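Local coordinates for protein peruvianin-I (Thevetia peruviana, PDB 6ORM) that cleaves proteins, acting in the plant's latex as a germin-like member of the cupin family with cysteine peptidase activity, at the interface of chains A and B and the interface of chains A and C. Sequence-based numbering; all coordinates share one arbitrary frame. Chains: chain A/B/C, Peruvianin-I.

Contact 1: the interface of chains A and B. Residues chain A 109-111, 114, 133-134; chain B 159-160.
Two loops of chain A, one leaving strand 104-109 and running from A:Ser110 to A:Asn114, the other at A:Leu133 and A:Met134 before strand 135-139, take in the start of strand 159-162 of chain B. Both chains are germin-like cupins, and the patch joins loops of one barrel subunit to the start of a strand of its neighbour. B:Gln159 is the plug, with 81 Å² hidden by chain A. Its CG stands anti to the backbone N (chi1 180°), and the extended chain beyond carries the terminal amide between the two loops. As modelled, OE1 of that amide lies 2.8 Å from the backbone O of A:Tyr109. The backbone O of A:Ser110 and the side-chain OD1 of A:Asn114 are each 3.0 Å from the same OE1, so oxygens that can only accept surround it. On the other branch NE2 is 2.9 Å from the backbone N of A:Met134, donor against donor. The modelled amide orientation is therefore doubtful; turned over, it would place its NH2 among the three oxygens and its oxygen before the A:Met134 N-H, probably giving hydrogen bonds on both sides. A:Asn114 holds the neighbouring residue: its ND2 donates to the backbone O of B:Ile160 at 3.0 Å, nearly straight at 165°. That acceptor lies close to the plane of the asparagine amide, while the donor lies in the carbonyl plane, a geometry that fixes the amide's rotation. The two side-chain amides, of A:Asn114 and B:Gln159, are turned 60° apart. CB of A:Met134 packs against the glutamine amide, 3.9 Å from CD of B:Gln159. Farther out the methionine chain bends at chi3, bringing the CE methyl above the rim of the A:Tyr109 ring, 3.5 Å from CD1. The backbone O of A:Asn114 meets that ring at its edge, in plane, packing the loop back against the end of strand 104-109.

Contact 2: the interface of chains A and C. Residues chain A 96, 126-128; chain C 37-38, 64.
C:Phe37, at the end of 3-10 helix 34-37, presses its backbone carbonyl, CB and ring against strand 126-129 of chain A, where A:Phe127 and A:Ile128 receive it. The strand belongs to the cupin barrel of a germin-like subunit, and A:Phe127 pairs with C:Ile38 of the short strand 38-39 in an antiparallel beta bridge between chains. C:Phe37 has 42 Å² hidden, C:Phe64 25 Å². The backbone O of C:Phe37 accepts from the backbone N of A:Ile128 at 3.2 Å, with 152° at the hydrogen. The same carbonyl oxygen also stands above the rim of the A:Phe127 ring, nearest CD2. CB of C:Phe37 lies on the same side, above the rim towards the far end of the ring, 3.8 Å from CE2. With CG anti to its backbone N (chi1 -167°), A:Phe127 turns this side of its ring to the backbone and CB of C:Phe37 and does not stack on its ring. A leucine in place of A:Phe127 would probably leave the carbonyl and CB of C:Phe37 without their flat neighbour, opening a gap beside the bridge. The C:Phe37 ring is met instead by A:Ile128, whose CG2 methyl comes to its edge, in the plane, 3.9 Å from CD1. This methyl is shared: it also sits obliquely above the rim of C:Phe64, 3.8 Å from CZ, and so wedges between two phenylalanines of chain C. Its branch occupies the crowded position between the backbone N and carbonyl carbon, while CG1 is anti to N (chi1 -177°). C:Phe64, from a loop, reaches in with its ring edge towards the backbone carbonyl carbon of C:Phe37, a second-shell buttress for the residue that makes the hydrogen bond. At another corner of the same ring, CE2 lies 4.1 Å from CD1 of A:Leu96 in strand 95-101, the two side chains running past each other in opposite directions. CG1 of C:Ile38 rests 3.4 Å from the backbone O of A:Leu126.

Contact 1: the interface of chains A and B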
# COMPACT_ATOMS: atom_id res chain seq x y z
N TYR A 109 -12.72 19.04 -11.07
CA TYR A 109 -12.67 20.08 -10.04
C TYR A 109 -11.78 19.61 -8.89
O TYR A 109 -11.89 18.47 -8.44
CB TYR A 109 -14.07 20.39 -9.50
CG TYR A 109 -15.06 20.83 -10.55
CD1 TYR A 109 -15.73 19.89 -11.33
CD2 TYR A 109 -15.34 22.17 -10.76
CE1 TYR A 109 -16.65 20.28 -12.29
CE2 TYR A 109 -16.26 22.57 -11.72
CZ TYR A 109 -16.90 21.62 -12.48
OH TYR A 109 -17.82 22.00 -13.43
N SER A 110 -10.89 20.49 -8.44
CA SER A 110 -10.04 20.18 -7.30
C SER A 110 -10.81 20.35 -5.99
O SER A 110 -11.93 20.87 -5.95
CB SER A 110 -8.79 21.05 -7.30
OG SER A 110 -9.07 22.34 -6.79
N THR A 111 -10.19 19.93 -4.89
CA THR A 111 -10.75 20.12 -3.57
C THR A 111 -10.49 21.51 -3.01
O THR A 111 -10.86 21.78 -1.86
CB THR A 111 -10.21 19.07 -2.60
OG1 THR A 111 -8.78 19.16 -2.53
CG2 THR A 111 -10.61 17.66 -3.05
N ASN A 114 -13.14 23.95 -5.55
CA ASN A 114 -13.62 23.40 -6.82
C ASN A 114 -13.06 24.17 -8.01
O ASN A 114 -13.77 24.47 -8.97
CB ASN A 114 -15.15 23.37 -6.86
CG ASN A 114 -15.74 22.24 -6.04
OD1 ASN A 114 -15.02 21.37 -5.56
ND2 ASN A 114 -17.06 22.24 -5.89
N LEU A 133 -12.02 12.74 -7.69
CA LEU A 133 -12.39 14.12 -7.95
C LEU A 133 -13.52 14.21 -8.96
O LEU A 133 -13.56 13.45 -9.94
CB LEU A 133 -11.18 14.92 -8.44
CG LEU A 133 -10.02 15.07 -7.45
CD1 LEU A 133 -9.07 16.18 -7.90
CD2 LEU A 133 -10.54 15.34 -6.04
N MET A 134 -14.44 15.13 -8.72
CA MET A 134 -15.58 15.35 -9.60
C MET A 134 -15.10 15.75 -10.99
O MET A 134 -14.22 16.60 -11.13
CB MET A 134 -16.47 16.44 -9.00
CG MET A 134 -17.74 16.77 -9.77
SD MET A 134 -18.80 17.86 -8.80
CE MET A 134 -17.66 19.21 -8.47
N GLN B 159 -14.67 18.00 -0.94
CA GLN B 159 -15.24 18.60 -2.13
C GLN B 159 -16.75 18.70 -1.96
O GLN B 159 -17.39 17.71 -1.59
CB GLN B 159 -14.90 17.76 -3.37
CG GLN B 159 -15.45 18.29 -4.68
CD GLN B 159 -14.59 17.89 -5.86
OE1 GLN B 159 -13.92 18.72 -6.46
NE2 GLN B 159 -14.59 16.60 -6.18
N ILE B 160 -17.30 19.87 -2.23
CA ILE B 160 -18.75 20.02 -2.30
C ILE B 160 -19.19 19.56 -3.68
O ILE B 160 -18.73 20.07 -4.70
CB ILE B 160 -19.20 21.46 -2.03
CG1 ILE B 160 -18.82 21.89 -0.61
CG2 ILE B 160 -20.71 21.58 -2.23
CD1 ILE B 160 -19.13 23.34 -0.32

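Contact 2: the interface of chains A and C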
# COMPACT_ATOMS: atom_id res chain seq x y z
N LEU A 96 -7.16 7.95 -16.36
CA LEU A 96 -6.40 8.50 -17.47
C LEU A 96 -7.24 8.33 -18.74
O LEU A 96 -7.44 7.21 -19.21
CB LEU A 96 -5.04 7.80 -17.60
CG LEU A 96 -4.06 8.30 -18.66
CD1 LEU A 96 -3.86 9.81 -18.55
CD2 LEU A 96 -2.73 7.58 -18.51
N LEU A 126 -4.50 12.90 -24.12
CA LEU A 126 -4.66 12.28 -22.82
C LEU A 126 -5.02 13.35 -21.81
O LEU A 126 -4.60 14.50 -21.93
CB LEU A 126 -3.39 11.54 -22.37
CG LEU A 126 -2.84 10.44 -23.27
CD1 LEU A 126 -1.48 10.05 -22.77
CD2 LEU A 126 -3.78 9.24 -23.28
N PHE A 127 -5.80 12.95 -20.81
CA PHE A 127 -6.19 13.85 -19.73
C PHE A 127 -6.29 13.01 -18.47
O PHE A 127 -6.92 11.95 -18.48
CB PHE A 127 -7.52 14.54 -20.05
CG PHE A 127 -7.84 15.70 -19.15
CD1 PHE A 127 -8.57 15.50 -17.98
CD2 PHE A 127 -7.43 16.98 -19.46
CE1 PHE A 127 -8.87 16.56 -17.15
CE2 PHE A 127 -7.73 18.05 -18.63
CZ PHE A 127 -8.45 17.84 -17.47
N ILE A 128 -5.68 13.48 -17.39
CA ILE A 128 -5.57 12.72 -16.15
C ILE A 128 -6.53 13.32 -15.12
O ILE A 128 -6.57 14.54 -14.92
CB ILE A 128 -4.13 12.68 -15.62
CG1 ILE A 128 -4.04 11.83 -14.35
CG2 ILE A 128 -3.57 14.09 -15.39
CD1 ILE A 128 -4.22 10.34 -14.61
N PHE C 37 -2.83 19.25 -17.42
CA PHE C 37 -3.50 17.96 -17.25
C PHE C 37 -3.85 17.31 -18.58
O PHE C 37 -4.46 16.23 -18.58
CB PHE C 37 -4.73 18.14 -16.36
CG PHE C 37 -4.39 18.61 -14.98
CD1 PHE C 37 -4.00 17.71 -14.01
CD2 PHE C 37 -4.38 19.96 -14.68
CE1 PHE C 37 -3.65 18.13 -12.75
CE2 PHE C 37 -4.03 20.40 -13.41
CZ PHE C 37 -3.66 19.48 -12.45
N ILE C 38 -3.47 17.92 -19.69
CA ILE C 38 -3.59 17.31 -21.01
C ILE C 38 -2.19 16.93 -21.49
O ILE C 38 -1.20 17.60 -21.19
CB ILE C 38 -4.29 18.27 -22.01
CG1 ILE C 38 -4.55 17.57 -23.34
CG2 ILE C 38 -3.47 19.54 -22.20
CD1 ILE C 38 -5.27 18.45 -24.34
N PHE C 64 4.83 13.27 -18.88
CA PHE C 64 3.52 13.85 -18.56
C PHE C 64 3.55 14.16 -17.07
O PHE C 64 3.12 13.34 -16.24
CB PHE C 64 2.40 12.87 -18.93
CG PHE C 64 1.01 13.43 -18.83
CD1 PHE C 64 0.78 14.77 -18.55
CD2 PHE C 64 -0.08 12.60 -19.04
CE1 PHE C 64 -0.51 15.27 -18.46
CE2 PHE C 64 -1.37 13.09 -18.95
CZ PHE C 64 -1.59 14.42 -18.67

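The C-alpha centres of contact 1 and contact 2 lie about 17 Å apart, and they share no residue. Chain A serves both, yet with separate elements: loops beside strands 104-109 and 135-139 in contact 1, strands 95-101 and 126-129 in contact 2. A:Leu133 and A:Met134 follow soon after strand 126-129, so one stretch of sequence faces chain C first and chain B a few residues later. Contact 1 rests on a polar plug, contact 2 on aromatic packing and a bridge of strands. Each has a two-fold twin, and together they link neighbours in the deposited six-chain assembly, consistent with the hexamers typical of germins.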